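Local structure of SUMO-1 cysteine protease S273R (African swine fever virus pig/Kenya/KEN-50/1950, 6LJ9) at residues 12-26 with 68-80. The protein probably acts as a SUMO-1-type cysteine protease that cleaves the viral polyprotein precursors pp220 and pp62 into core-shell proteins and dampens host immune signalling. Sequence-based numbering, arbitrary orientation.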
loop_
_atom_site.group_PDB
_atom_site.type_symbol
_atom_site.label_atom_id
_atom_site.label_comp_id
_atom_site.label_asym_id
_atom_site.label_seq_id
_atom_site.Cartn_x
_atom_site.Cartn_y
_atom_site.Cartn_z
ATOM N N SER B 12 0.447 4.738 -20.861
ATOM C CA SER B 12 0.463 3.373 -21.370
ATOM C C SER B 12 -0.914 2.735 -21.231
ATOM O O SER B 12 -1.644 2.998 -20.273
ATOM C CB SER B 12 1.508 2.542 -20.623
ATOM O OG SER B 12 1.410 1.169 -20.962
ATOM N N GLU B 13 -1.273 1.898 -22.202
ATOM C CA GLU B 13 -2.556 1.211 -22.179
ATOM C C GLU B 13 -2.499 -0.131 -21.460
ATOM O O GLU B 13 -3.539 -0.780 -21.310
ATOM C CB GLU B 13 -3.084 1.009 -23.604
ATOM C CG GLU B 13 -2.310 -0.006 -24.427
ATOM C CD GLU B 13 -3.041 -0.401 -25.696
ATOM O OE1 GLU B 13 -4.161 0.106 -25.919
ATOM O OE2 GLU B 13 -2.499 -1.221 -26.467
ATOM N N CYS B 14 -1.320 -0.566 -21.020
ATOM C CA CYS B 14 -1.233 -1.775 -20.219
ATOM C C CYS B 14 -1.848 -1.539 -18.844
ATOM O O CYS B 14 -1.963 -0.404 -18.373
ATOM C CB CYS B 14 0.220 -2.227 -20.059
ATOM S SG CYS B 14 1.192 -2.380 -21.578
ATOM N N ALA B 15 -2.252 -2.631 -18.199
ATOM C CA ALA B 15 -2.773 -2.531 -16.844
ATOM C C ALA B 15 -1.687 -2.023 -15.901
ATOM O O ALA B 15 -0.495 -2.280 -16.095
ATOM C CB ALA B 15 -3.303 -3.883 -16.367
ATOM N N GLU B 16 -2.114 -1.288 -14.871
ATOM C CA GLU B 16 -1.165 -0.631 -13.977
ATOM C C GLU B 16 -0.302 -1.639 -13.226
ATOM O O GLU B 16 0.881 -1.382 -12.977
ATOM C CB GLU B 16 -1.914 0.273 -12.997
ATOM C CG GLU B 16 -2.820 1.297 -13.659
ATOM C CD GLU B 16 -2.309 2.718 -13.509
ATOM O OE1 GLU B 16 -1.356 2.930 -12.729
ATOM O OE2 GLU B 16 -2.861 3.622 -14.170
ATOM N N HIS B 17 -0.874 -2.783 -12.854
ATOM C CA HIS B 17 -0.135 -3.800 -12.116
ATOM C C HIS B 17 0.776 -4.640 -13.003
ATOM O O HIS B 17 1.492 -5.502 -12.480
ATOM C CB HIS B 17 -1.101 -4.721 -11.364
ATOM C CG HIS B 17 -2.076 -5.429 -12.251
ATOM N ND1 HIS B 17 -3.229 -4.833 -12.717
ATOM C CD2 HIS B 17 -2.076 -6.687 -12.752
ATOM C CE1 HIS B 17 -3.895 -5.692 -13.467
ATOM N NE2 HIS B 17 -3.217 -6.824 -13.505
ATOM N N ILE B 18 0.766 -4.421 -14.314
ATOM C CA ILE B 18 1.620 -5.179 -15.222
ATOM C C ILE B 18 3.038 -4.628 -15.138
ATOM O O ILE B 18 3.265 -3.431 -15.350
ATOM C CB ILE B 18 1.088 -5.121 -16.660
ATOM C CG1 ILE B 18 -0.283 -5.794 -16.748
ATOM C CG2 ILE B 18 2.072 -5.774 -17.620
ATOM C CD1 ILE B 18 -0.310 -7.204 -16.203
ATOM N N THR B 19 3.997 -5.504 -14.832
ATOM C CA THR B 19 5.382 -5.080 -14.663
ATOM C C THR B 19 6.114 -4.954 -15.996
ATOM O O THR B 19 7.065 -4.173 -16.102
ATOM C CB THR B 19 6.114 -6.063 -13.742
ATOM O OG1 THR B 19 5.379 -6.209 -12.520
ATOM C CG2 THR B 19 7.519 -5.569 -13.415
ATOM N N ASN B 20 5.678 -5.696 -17.019
ATOM C CA ASN B 20 6.362 -5.669 -18.311
ATOM C C ASN B 20 6.392 -4.261 -18.896
ATOM O O ASN B 20 7.439 -3.793 -19.357
ATOM C CB ASN B 20 5.688 -6.639 -19.282
ATOM C CG ASN B 20 6.169 -8.064 -19.106
ATOM O OD1 ASN B 20 7.324 -8.303 -18.758
ATOM N ND2 ASN B 20 5.282 -9.021 -19.351
ATOM N N LYS B 21 5.241 -3.584 -18.906
ATOM C CA LYS B 21 5.110 -2.197 -19.351
ATOM C C LYS B 21 5.373 -2.022 -20.845
ATOM O O LYS B 21 4.677 -1.245 -21.506
ATOM C CB LYS B 21 6.038 -1.278 -18.546
ATOM C CG LYS B 21 5.713 -1.196 -17.062
ATOM C CD LYS B 21 6.644 -0.226 -16.346
ATOM C CE LYS B 21 6.254 -0.056 -14.886
ATOM N NZ LYS B 21 7.112 0.943 -14.186
ATOM N N ASP B 22 6.371 -2.721 -21.388
ATOM C CA ASP B 22 6.663 -2.603 -22.814
ATOM C C ASP B 22 5.528 -3.183 -23.652
ATOM O O ASP B 22 4.891 -2.470 -24.436
ATOM C CB ASP B 22 7.994 -3.290 -23.140
ATOM C CG ASP B 22 8.138 -4.640 -22.465
ATOM O OD1 ASP B 22 7.156 -5.111 -21.853
ATOM O OD2 ASP B 22 9.238 -5.229 -22.541
ATOM N N SER B 23 5.259 -4.475 -23.496
ATOM C CA SER B 23 4.142 -5.137 -24.152
ATOM C C SER B 23 3.116 -5.541 -23.102
ATOM O O SER B 23 3.475 -6.102 -22.061
ATOM C CB SER B 23 4.615 -6.364 -24.937
ATOM O OG SER B 23 3.521 -7.057 -25.512
ATOM N N CYS B 24 1.844 -5.245 -23.370
ATOM C CA CYS B 24 0.788 -5.614 -22.436
ATOM C C CYS B 24 0.370 -7.072 -22.572
ATOM O O CYS B 24 -0.263 -7.608 -21.656
ATOM C CB CYS B 24 -0.444 -4.726 -22.631
ATOM S SG CYS B 24 -0.131 -2.983 -22.994
ATOM N N LEU B 25 0.709 -7.723 -23.681
ATOM C CA LEU B 25 0.217 -9.064 -23.959
ATOM C C LEU B 25 1.038 -10.118 -23.226
ATOM O O LEU B 25 2.221 -9.925 -22.931
ATOM C CB LEU B 25 0.248 -9.343 -25.462
ATOM C CG LEU B 25 -0.623 -8.441 -26.337
ATOM C CD1 LEU B 25 -0.309 -8.647 -27.812
ATOM C CD2 LEU B 25 -2.095 -8.699 -26.064
ATOM N N SER B 26 0.391 -11.244 -22.935
ATOM C CA SER B 26 1.102 -12.386 -22.379
ATOM C C SER B 26 2.124 -12.901 -23.385
ATOM O O SER B 26 1.960 -12.758 -24.600
ATOM C CB SER B 26 0.121 -13.499 -22.005
ATOM O OG SER B 26 -0.862 -13.030 -21.099
ATOM N N LEU B 68 -8.842 -13.986 -26.014
ATOM C CA LEU B 68 -8.485 -12.577 -26.140
ATOM C C LEU B 68 -9.293 -11.702 -25.191
ATOM O O LEU B 68 -8.810 -10.647 -24.763
ATOM C CB LEU B 68 -8.682 -12.102 -27.579
ATOM C CG LEU B 68 -7.769 -12.703 -28.646
ATOM C CD1 LEU B 68 -7.949 -11.978 -29.972
ATOM C CD2 LEU B 68 -6.317 -12.659 -28.198
ATOM N N SER B 69 -10.518 -12.114 -24.856
ATOM C CA SER B 69 -11.343 -11.318 -23.952
ATOM C C SER B 69 -10.726 -11.244 -22.562
ATOM O O SER B 69 -10.809 -10.208 -21.892
ATOM C CB SER B 69 -12.757 -11.895 -23.881
ATOM O OG SER B 69 -13.388 -11.872 -25.149
ATOM N N LYS B 70 -10.099 -12.332 -22.111
ATOM C CA LYS B 70 -9.433 -12.306 -20.813
ATOM C C LYS B 70 -8.157 -11.478 -20.858
ATOM O O LYS B 70 -7.752 -10.910 -19.838
ATOM C CB LYS B 70 -9.130 -13.729 -20.345
ATOM C CG LYS B 70 -8.764 -13.825 -18.873
ATOM C CD LYS B 70 -8.926 -15.241 -18.349
ATOM C CE LYS B 70 -8.813 -15.276 -16.834
ATOM N NZ LYS B 70 -9.802 -14.367 -16.193
ATOM N N GLU B 71 -7.513 -11.397 -22.024
ATOM C CA GLU B 71 -6.335 -10.547 -22.159
ATOM C C GLU B 71 -6.707 -9.076 -22.030
ATOM O O GLU B 71 -5.969 -8.290 -21.423
ATOM C CB GLU B 71 -5.651 -10.813 -23.501
ATOM C CG GLU B 71 -4.197 -10.378 -23.568
ATOM C CD GLU B 71 -3.243 -11.461 -23.103
ATOM O OE1 GLU B 71 -3.716 -12.479 -22.555
ATOM O OE2 GLU B 71 -2.020 -11.300 -23.294
ATOM N N LEU B 72 -7.856 -8.688 -22.588
ATOM C CA LEU B 72 -8.304 -7.303 -22.498
ATOM C C LEU B 72 -8.737 -6.936 -21.084
ATOM O O LEU B 72 -8.543 -5.792 -20.657
ATOM C CB LEU B 72 -9.452 -7.060 -23.478
ATOM C CG LEU B 72 -9.105 -6.945 -24.962
ATOM C CD1 LEU B 72 -10.363 -7.055 -25.804
ATOM C CD2 LEU B 72 -8.394 -5.628 -25.235
ATOM N N GLU B 73 -9.318 -7.882 -20.343
ATOM C CA GLU B 73 -9.833 -7.567 -19.014
ATOM C C GLU B 73 -8.751 -7.608 -17.943
ATOM O O GLU B 73 -8.888 -6.941 -16.911
ATOM C CB GLU B 73 -10.960 -8.529 -18.635
ATOM C CG GLU B 73 -12.169 -8.481 -19.552
ATOM C CD GLU B 73 -13.371 -9.200 -18.967
ATOM O OE1 GLU B 73 -14.281 -8.516 -18.452
ATOM O OE2 GLU B 73 -13.400 -10.447 -19.014
ATOM N N THR B 74 -7.678 -8.373 -18.156
ATOM C CA THR B 74 -6.682 -8.593 -17.117
ATOM C C THR B 74 -5.354 -7.891 -17.358
ATOM O O THR B 74 -4.639 -7.622 -16.388
ATOM C CB THR B 74 -6.412 -10.095 -16.945
ATOM O OG1 THR B 74 -5.918 -10.639 -18.175
ATOM C CG2 THR B 74 -7.687 -10.825 -16.548
ATOM N N ARG B 75 -5.003 -7.589 -18.608
ATOM C CA ARG B 75 -3.708 -7.000 -18.914
ATOM C C ARG B 75 -3.795 -5.647 -19.607
ATOM O O ARG B 75 -2.752 -5.067 -19.927
ATOM C CB ARG B 75 -2.878 -7.960 -19.776
ATOM C CG ARG B 75 -2.565 -9.283 -19.095
ATOM C CD ARG B 75 -1.580 -10.103 -19.909
ATOM N NE ARG B 75 -0.290 -9.434 -20.045
ATOM C CZ ARG B 75 0.744 -9.632 -19.233
ATOM N NH1 ARG B 75 0.644 -10.485 -18.224
ATOM N NH2 ARG B 75 1.881 -8.978 -19.434
ATOM N N PHE B 76 -4.995 -5.128 -19.847
ATOM C CA PHE B 76 -5.173 -3.816 -20.446
ATOM C C PHE B 76 -6.044 -2.951 -19.548
ATOM O O PHE B 76 -6.773 -3.448 -18.684
ATOM C CB PHE B 76 -5.810 -3.913 -21.839
ATOM C CG PHE B 76 -4.887 -4.445 -22.897
ATOM C CD1 PHE B 76 -4.729 -5.810 -23.073
ATOM C CD2 PHE B 76 -4.188 -3.581 -23.724
ATOM C CE1 PHE B 76 -3.884 -6.304 -24.049
ATOM C CE2 PHE B 76 -3.343 -4.068 -24.702
ATOM C CZ PHE B 76 -3.190 -5.433 -24.865
ATOM N N LYS B 77 -5.958 -1.641 -19.759
ATOM C CA LYS B 77 -6.846 -0.726 -19.065
ATOM C C LYS B 77 -8.255 -0.825 -19.649
ATOM O O LYS B 77 -8.482 -1.414 -20.709
ATOM C CB LYS B 77 -6.318 0.705 -19.152
ATOM C CG LYS B 77 -5.044 0.941 -18.354
ATOM C CD LYS B 77 -4.530 2.361 -18.523
ATOM C CE LYS B 77 -3.332 2.624 -17.621
ATOM N NZ LYS B 77 -2.714 3.955 -17.880
ATOM N N ALA B 78 -9.212 -0.242 -18.933
ATOM C CA ALA B 78 -10.601 -0.322 -19.348
ATOM C C ALA B 78 -10.819 0.448 -20.650
ATOM O O ALA B 78 -10.137 1.440 -20.917
ATOM C CB ALA B 78 -11.515 0.232 -18.260
ATOM N N PRO B 79 -11.757 0.004 -21.483
ATOM C CA PRO B 79 -12.083 0.768 -22.690
ATOM C C PRO B 79 -12.884 2.013 -22.348
ATOM O O PRO B 79 -13.676 2.031 -21.402
ATOM C CB PRO B 79 -12.912 -0.218 -23.519
ATOM C CG PRO B 79 -13.554 -1.095 -22.496
ATOM C CD PRO B 79 -12.541 -1.241 -21.388
ATOM N N GLY B 80 -12.667 3.066 -23.132
ATOM C CA GLY B 80 -13.352 4.317 -22.914
ATOM C C GLY B 80 -12.854 5.436 -23.806
ATOM O O GLY B 80 -11.901 5.277 -24.576
#
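Two backbone hydrogen bonds flank the Cys14-Phe76 pair, a single beta bridge of the non-hydrogen-bonded antiparallel kind: Lys77 N donates to Glu13 O at 3.0 Å, and Ala15 N to Arg75 O at 3.0 Å. Beyond them the Lys77 chain, extended beyond CG, runs past the carbonyls of residues 12-14, its NZ 2.8 Å from Ser12 O in a hydrogen bond that meets the carbonyl nearly end-on (165°). The same NZ also bonds His268 O and makes only a long salt bridge to Glu16, whose carboxylate is paired with Arg241.

Among apolar contacts, Cys24 CB sits over one face of the Phe76 ring, 3.8 Å from its centroid and 22° off the normal, a CH-pi contact; Cys24 SG lies obliquely to the same ring. Leu25 CD2 meets the ring edge 3.6 Å from CE1. Cys24 is held to Cys14 by a disulfide, closing a loop whose two ends both pack against the chain leaving helix 68-75. The contact thus ties the segment between helices 3-6 and 27-32 to the chain running from helix 68-75 to strand 78-79, in the mainly helical N-terminal part, away from the inferred active-site residues His168, Asn187 and Cys232.

The Glu13 carboxylate reaches the Phe76 edge at CE2, its plane almost perpendicular to the ring (89°), while its OE1 is hydrogen-bonded to Ser49 OG and Ile272 N.

Polar side chains of Glu71 and Arg75 hold residues 24-26, just before helix 27-32. Glu71 OE2 accepts from Ser26 OG, the hydroxyl arriving on the syn side at 3.0 Å. Arg75, bent at chi3, turns its guanidinium between Ile18 CD1 on one face and Ser26 CA on the opposite one. The bonds from Arg75 NE to Cys24 O and from Ser26 N to Glu71 OE2 are modelled too short, so their exact lengths are doubtful.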